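Local coordinates for protein queuine lyase ([Clostridium] spiroforme DSM 1552, PDB 6P78) that acts as a radical SAM queuine lyase in a bacterial queuine salvage pathway, binding a [4Fe-4S] cluster, S-adenosylmethionine and queuine, at residues I144-L156 with M178-D192. Residues are numbered along the deposited sequence; the frame is centred on the assembly and turned at random. Where two conformers were deposited one is given.
With SAM (S-adenosylmethionine), chain D.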
# COMPACT_ATOMS: atom_id res chain seq x y z
N ILE A 144 1.96 -5.77 -5.43
CA ILE A 144 2.08 -6.74 -6.53
C ILE A 144 2.04 -6.02 -7.87
O ILE A 144 2.78 -6.36 -8.80
CB ILE A 144 0.95 -7.79 -6.43
CG1 ILE A 144 1.00 -8.59 -5.12
CG2 ILE A 144 1.02 -8.77 -7.63
CD1 ILE A 144 2.31 -9.35 -4.85
N GLU A 145 1.20 -4.99 -7.97
CA GLU A 145 0.89 -4.19 -9.17
C GLU A 145 0.14 -4.97 -10.25
O GLU A 145 -0.89 -4.51 -10.75
CB GLU A 145 2.15 -3.56 -9.77
CG GLU A 145 3.18 -3.00 -8.75
CD GLU A 145 2.61 -2.02 -7.71
OE1 GLU A 145 3.38 -1.60 -6.81
OE2 GLU A 145 1.41 -1.65 -7.76
N THR A 146 0.67 -6.13 -10.67
CA THR A 146 -0.02 -6.99 -11.62
C THR A 146 0.46 -8.42 -11.38
O THR A 146 1.62 -8.65 -11.04
CB THR A 146 0.24 -6.62 -13.09
OG1 THR A 146 -0.36 -7.61 -13.94
CG2 THR A 146 1.72 -6.61 -13.34
N PHE A 147 -0.45 -9.37 -11.53
CA PHE A 147 -0.04 -10.76 -11.36
C PHE A 147 0.69 -11.28 -12.59
O PHE A 147 1.18 -12.42 -12.57
CB PHE A 147 -1.25 -11.63 -11.04
CG PHE A 147 -1.82 -11.33 -9.69
CD1 PHE A 147 -1.19 -11.83 -8.55
CD2 PHE A 147 -2.93 -10.52 -9.55
CE1 PHE A 147 -1.68 -11.54 -7.29
CE2 PHE A 147 -3.42 -10.23 -8.27
CZ PHE A 147 -2.81 -10.75 -7.17
N ASN A 148 0.75 -10.50 -13.67
CA ASN A 148 1.49 -10.90 -14.86
C ASN A 148 2.99 -10.79 -14.59
O ASN A 148 3.51 -9.70 -14.31
CB ASN A 148 1.06 -10.06 -16.07
CG ASN A 148 1.76 -10.46 -17.32
OD1 ASN A 148 2.87 -10.01 -17.60
ND2 ASN A 148 1.12 -11.32 -18.09
N ASP A 149 3.69 -11.93 -14.62
CA ASP A 149 5.08 -11.97 -14.17
C ASP A 149 5.97 -11.03 -14.99
O ASP A 149 6.77 -10.28 -14.44
CB ASP A 149 5.63 -13.39 -14.27
CG ASP A 149 4.96 -14.36 -13.32
OD1 ASP A 149 4.24 -13.92 -12.38
OD2 ASP A 149 5.17 -15.57 -13.53
N GLU A 150 5.83 -11.08 -16.32
CA GLU A 150 6.73 -10.29 -17.16
C GLU A 150 6.47 -8.79 -17.01
O GLU A 150 7.41 -7.99 -16.98
CB GLU A 150 6.59 -10.72 -18.61
CG GLU A 150 7.18 -12.09 -18.85
CD GLU A 150 6.20 -13.21 -18.60
OE1 GLU A 150 5.07 -12.96 -18.13
OE2 GLU A 150 6.56 -14.38 -18.89
N MET A 151 5.21 -8.37 -16.95
CA MET A 151 4.96 -6.95 -16.74
C MET A 151 5.46 -6.51 -15.37
O MET A 151 6.09 -5.46 -15.23
CB MET A 151 3.47 -6.64 -16.89
CG MET A 151 3.11 -5.15 -16.71
SD MET A 151 3.31 -4.20 -18.24
CE MET A 151 2.88 -2.57 -17.61
N ARG A 152 5.23 -7.33 -14.34
CA ARG A 152 5.63 -6.96 -12.99
C ARG A 152 7.15 -6.85 -12.85
O ARG A 152 7.66 -5.90 -12.25
CB ARG A 152 5.04 -7.97 -11.99
CG ARG A 152 5.36 -7.65 -10.50
CD ARG A 152 4.73 -8.73 -9.61
NE ARG A 152 5.33 -10.06 -9.73
CZ ARG A 152 4.76 -11.09 -10.35
NH1 ARG A 152 3.54 -10.97 -10.93
NH2 ARG A 152 5.38 -12.25 -10.39
N ASN A 153 7.90 -7.79 -13.42
CA ASN A 153 9.33 -7.85 -13.16
C ASN A 153 10.19 -7.32 -14.30
O ASN A 153 11.28 -6.81 -14.03
CB ASN A 153 9.74 -9.28 -12.82
CG ASN A 153 9.21 -9.70 -11.47
OD1 ASN A 153 9.18 -8.88 -10.53
ND2 ASN A 153 8.78 -10.94 -11.35
N ASN A 154 9.71 -7.36 -15.54
CA ASN A 154 10.49 -6.87 -16.67
C ASN A 154 10.14 -5.45 -17.08
O ASN A 154 10.96 -4.81 -17.74
CB ASN A 154 10.31 -7.79 -17.88
CG ASN A 154 10.80 -9.21 -17.63
OD1 ASN A 154 11.56 -9.45 -16.70
ND2 ASN A 154 10.36 -10.16 -18.48
N VAL A 155 8.94 -4.97 -16.79
CA VAL A 155 8.53 -3.62 -17.13
C VAL A 155 8.52 -2.71 -15.91
O VAL A 155 9.11 -1.62 -15.93
CB VAL A 155 7.15 -3.61 -17.82
CG1 VAL A 155 6.79 -2.19 -18.25
CG2 VAL A 155 7.13 -4.56 -19.03
N LEU A 156 7.85 -3.13 -14.84
CA LEU A 156 7.72 -2.32 -13.63
C LEU A 156 8.89 -2.51 -12.68
O LEU A 156 8.99 -1.76 -11.70
CB LEU A 156 6.42 -2.67 -12.91
CG LEU A 156 5.15 -2.52 -13.76
CD1 LEU A 156 3.91 -2.87 -12.95
CD2 LEU A 156 5.05 -1.11 -14.34
N MET A 178 -2.20 -1.98 -10.00
CA MET A 178 -2.11 -0.72 -10.71
C MET A 178 -2.80 -0.95 -12.04
O MET A 178 -2.57 -1.98 -12.68
CB MET A 178 -0.64 -0.29 -10.89
CG MET A 178 -0.09 0.51 -9.71
SD MET A 178 1.34 1.51 -10.19
CE MET A 178 2.33 0.10 -10.78
N VAL A 179 -3.66 -0.03 -12.44
CA VAL A 179 -4.41 -0.21 -13.67
C VAL A 179 -4.18 0.99 -14.57
O VAL A 179 -4.32 2.14 -14.13
CB VAL A 179 -5.91 -0.40 -13.41
CG1 VAL A 179 -6.68 -0.43 -14.73
CG2 VAL A 179 -6.14 -1.69 -12.63
N GLY A 180 -3.84 0.73 -15.83
CA GLY A 180 -3.83 1.82 -16.78
C GLY A 180 -2.45 2.25 -17.23
O GLY A 180 -2.25 3.44 -17.49
N ILE A 181 -1.52 1.32 -17.38
CA ILE A 181 -0.14 1.61 -17.76
C ILE A 181 0.09 1.16 -19.19
O ILE A 181 -0.32 0.05 -19.58
CB ILE A 181 0.84 0.94 -16.79
CG1 ILE A 181 0.66 1.56 -15.38
CG2 ILE A 181 2.27 1.05 -17.29
CD1 ILE A 181 1.40 0.76 -14.31
N GLN A 182 0.78 1.99 -19.98
CA GLN A 182 1.15 1.59 -21.34
C GLN A 182 1.89 0.26 -21.33
O GLN A 182 2.85 0.08 -20.59
CB GLN A 182 2.02 2.67 -21.99
CG GLN A 182 1.29 3.95 -22.32
CD GLN A 182 2.19 4.91 -23.04
OE1 GLN A 182 3.42 4.91 -22.84
NE2 GLN A 182 1.61 5.74 -23.90
N GLY A 183 1.46 -0.66 -22.18
CA GLY A 183 2.00 -2.00 -22.17
C GLY A 183 1.08 -3.03 -21.55
O GLY A 183 1.25 -4.23 -21.81
N GLN A 184 0.12 -2.59 -20.74
CA GLN A 184 -0.94 -3.48 -20.28
C GLN A 184 -1.92 -3.76 -21.41
O GLN A 184 -1.96 -3.07 -22.44
CB GLN A 184 -1.68 -2.86 -19.10
CG GLN A 184 -0.84 -2.83 -17.86
CD GLN A 184 -1.68 -2.43 -16.66
OE1 GLN A 184 -2.38 -1.42 -16.69
NE2 GLN A 184 -1.63 -3.24 -15.60
N THR A 185 -2.72 -4.81 -21.22
CA THR A 185 -3.80 -5.18 -22.14
C THR A 185 -5.07 -5.38 -21.34
O THR A 185 -5.04 -5.56 -20.12
CB THR A 185 -3.49 -6.48 -22.89
OG1 THR A 185 -3.37 -7.52 -21.91
CG2 THR A 185 -2.19 -6.37 -23.68
N LYS A 186 -6.21 -5.42 -22.05
CA LYS A 186 -7.46 -5.79 -21.38
C LYS A 186 -7.35 -7.17 -20.74
O LYS A 186 -7.83 -7.38 -19.62
CB LYS A 186 -8.62 -5.77 -22.37
CG LYS A 186 -9.03 -4.37 -22.75
CD LYS A 186 -10.23 -4.39 -23.70
CE LYS A 186 -10.58 -2.98 -24.15
NZ LYS A 186 -11.05 -2.94 -25.57
N GLU A 187 -6.76 -8.13 -21.46
CA GLU A 187 -6.64 -9.48 -20.92
C GLU A 187 -5.82 -9.48 -19.63
O GLU A 187 -6.13 -10.22 -18.69
CB GLU A 187 -6.00 -10.39 -21.97
CG GLU A 187 -6.94 -10.69 -23.16
CD GLU A 187 -6.95 -9.62 -24.26
OE1 GLU A 187 -6.12 -8.67 -24.23
OE2 GLU A 187 -7.81 -9.74 -25.16
N MET A 188 -4.78 -8.66 -19.58
CA MET A 188 -3.94 -8.65 -18.39
C MET A 188 -4.72 -8.11 -17.20
O MET A 188 -4.68 -8.68 -16.10
CB MET A 188 -2.69 -7.79 -18.65
CG MET A 188 -1.66 -7.89 -17.56
SD MET A 188 -0.34 -6.66 -17.85
CE MET A 188 0.37 -7.24 -19.37
N ILE A 189 -5.46 -7.02 -17.42
CA ILE A 189 -6.22 -6.40 -16.34
C ILE A 189 -7.36 -7.30 -15.90
O ILE A 189 -7.61 -7.47 -14.69
CB ILE A 189 -6.71 -5.03 -16.82
CG1 ILE A 189 -5.50 -4.10 -17.01
CG2 ILE A 189 -7.72 -4.40 -15.84
CD1 ILE A 189 -5.79 -2.85 -17.77
N ARG A 190 -8.06 -7.91 -16.86
CA ARG A 190 -9.13 -8.85 -16.55
C ARG A 190 -8.62 -9.96 -15.64
O ARG A 190 -9.28 -10.31 -14.66
CB ARG A 190 -9.69 -9.47 -17.84
CG ARG A 190 -10.55 -8.55 -18.67
CD ARG A 190 -11.14 -9.31 -19.87
NE ARG A 190 -12.01 -8.46 -20.67
CZ ARG A 190 -11.82 -8.21 -21.96
NH1 ARG A 190 -12.66 -7.43 -22.62
NH2 ARG A 190 -10.78 -8.76 -22.59
N LYS A 191 -7.45 -10.53 -15.97
CA LYS A 191 -6.92 -11.62 -15.15
C LYS A 191 -6.55 -11.14 -13.76
O LYS A 191 -6.74 -11.86 -12.77
CB LYS A 191 -5.72 -12.29 -15.83
CG LYS A 191 -5.42 -13.63 -15.15
CD LYS A 191 -4.50 -14.53 -15.96
CE LYS A 191 -4.16 -15.80 -15.19
NZ LYS A 191 -2.96 -15.66 -14.33
N ASP A 192 -6.01 -9.92 -13.64
CA ASP A 192 -5.67 -9.41 -12.32
C ASP A 192 -6.92 -9.30 -11.45
O ASP A 192 -6.87 -9.63 -10.25
CB ASP A 192 -4.98 -8.05 -12.43
CG ASP A 192 -3.53 -8.17 -12.85
OD1 ASP A 192 -2.94 -9.26 -12.66
OD2 ASP A 192 -2.99 -7.18 -13.39
N SAM D . 6.95 -0.78 -1.07
CA SAM D . 5.83 -1.72 -1.02
C SAM D . 5.73 -2.47 -2.34
O SAM D . 5.35 -3.64 -2.36
OXT SAM D . 6.08 -1.93 -3.41
CB SAM D . 4.55 -0.97 -0.69
CG SAM D . 3.74 -0.38 -1.86
SD SAM D . 4.24 1.27 -2.43
CE SAM D . 4.73 2.08 -0.89
C5' SAM D . 2.67 2.15 -2.78
C4' SAM D . 1.78 1.76 -3.98
O4' SAM D . 1.30 2.92 -4.66
C3' SAM D . 2.42 0.91 -5.07
O3' SAM D . 2.42 -0.47 -4.75
C2' SAM D . 1.54 1.21 -6.28
O2' SAM D . 0.44 0.30 -6.32
C1' SAM D . 1.01 2.62 -6.01
N9 SAM D . 1.59 3.64 -6.93
C8 SAM D . 2.90 4.06 -7.05
N7 SAM D . 2.99 4.99 -8.03
C5 SAM D . 1.75 5.17 -8.54
C6 SAM D . 1.25 5.97 -9.57
N6 SAM D . 2.05 6.80 -10.24
N1 SAM D . -0.09 5.93 -9.87
C2 SAM D . -0.93 5.08 -9.20
N3 SAM D . -0.46 4.28 -8.19
C4 SAM D . 0.87 4.33 -7.86
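Glu-145 and Met-178 meet at the ribose of S-adenosylmethionine, where a cofactor-binding residue is held through its main chain beside strand 178-179. Glu-145 OE1 accepts from SAM O3' at 2.5 Å and its OE2 from SAM O2' at 2.6 Å, the two-pronged grip on a ribose diol. The Met-178 side chain crosses that of Glu-145 at a slant, its CG 3.3 Å from Glu-145 OE2, and its SD sits near SAM C4 of the adenine. In Glu-145 a turn about CB-CG (chi2 -53°) swings the carboxylate to the sugar. Behind it, Met-178 N donates to Glu-145 O at 2.9 Å.

Farther out, Asp-192 ties helix 186-199 to the loop after Glu-145. Its OD2 takes the Thr-146 hydroxyl on the syn lone pair, OG1 to OD2 2.7 Å, while Phe-147 N reaches OD1 from above the carboxylate plane. Thr-146 OG1 in turn accepts from Asn-148 N, an ST turn leading into helix 149-155. There Met-151 CB rests on Met-188 SD at 3.9 Å.

Lys-158 forms a salt bridge with Glu-145 OE1, consistent with an ionised carboxylate, which would probably make it a good acceptor for both ribose hydroxyls.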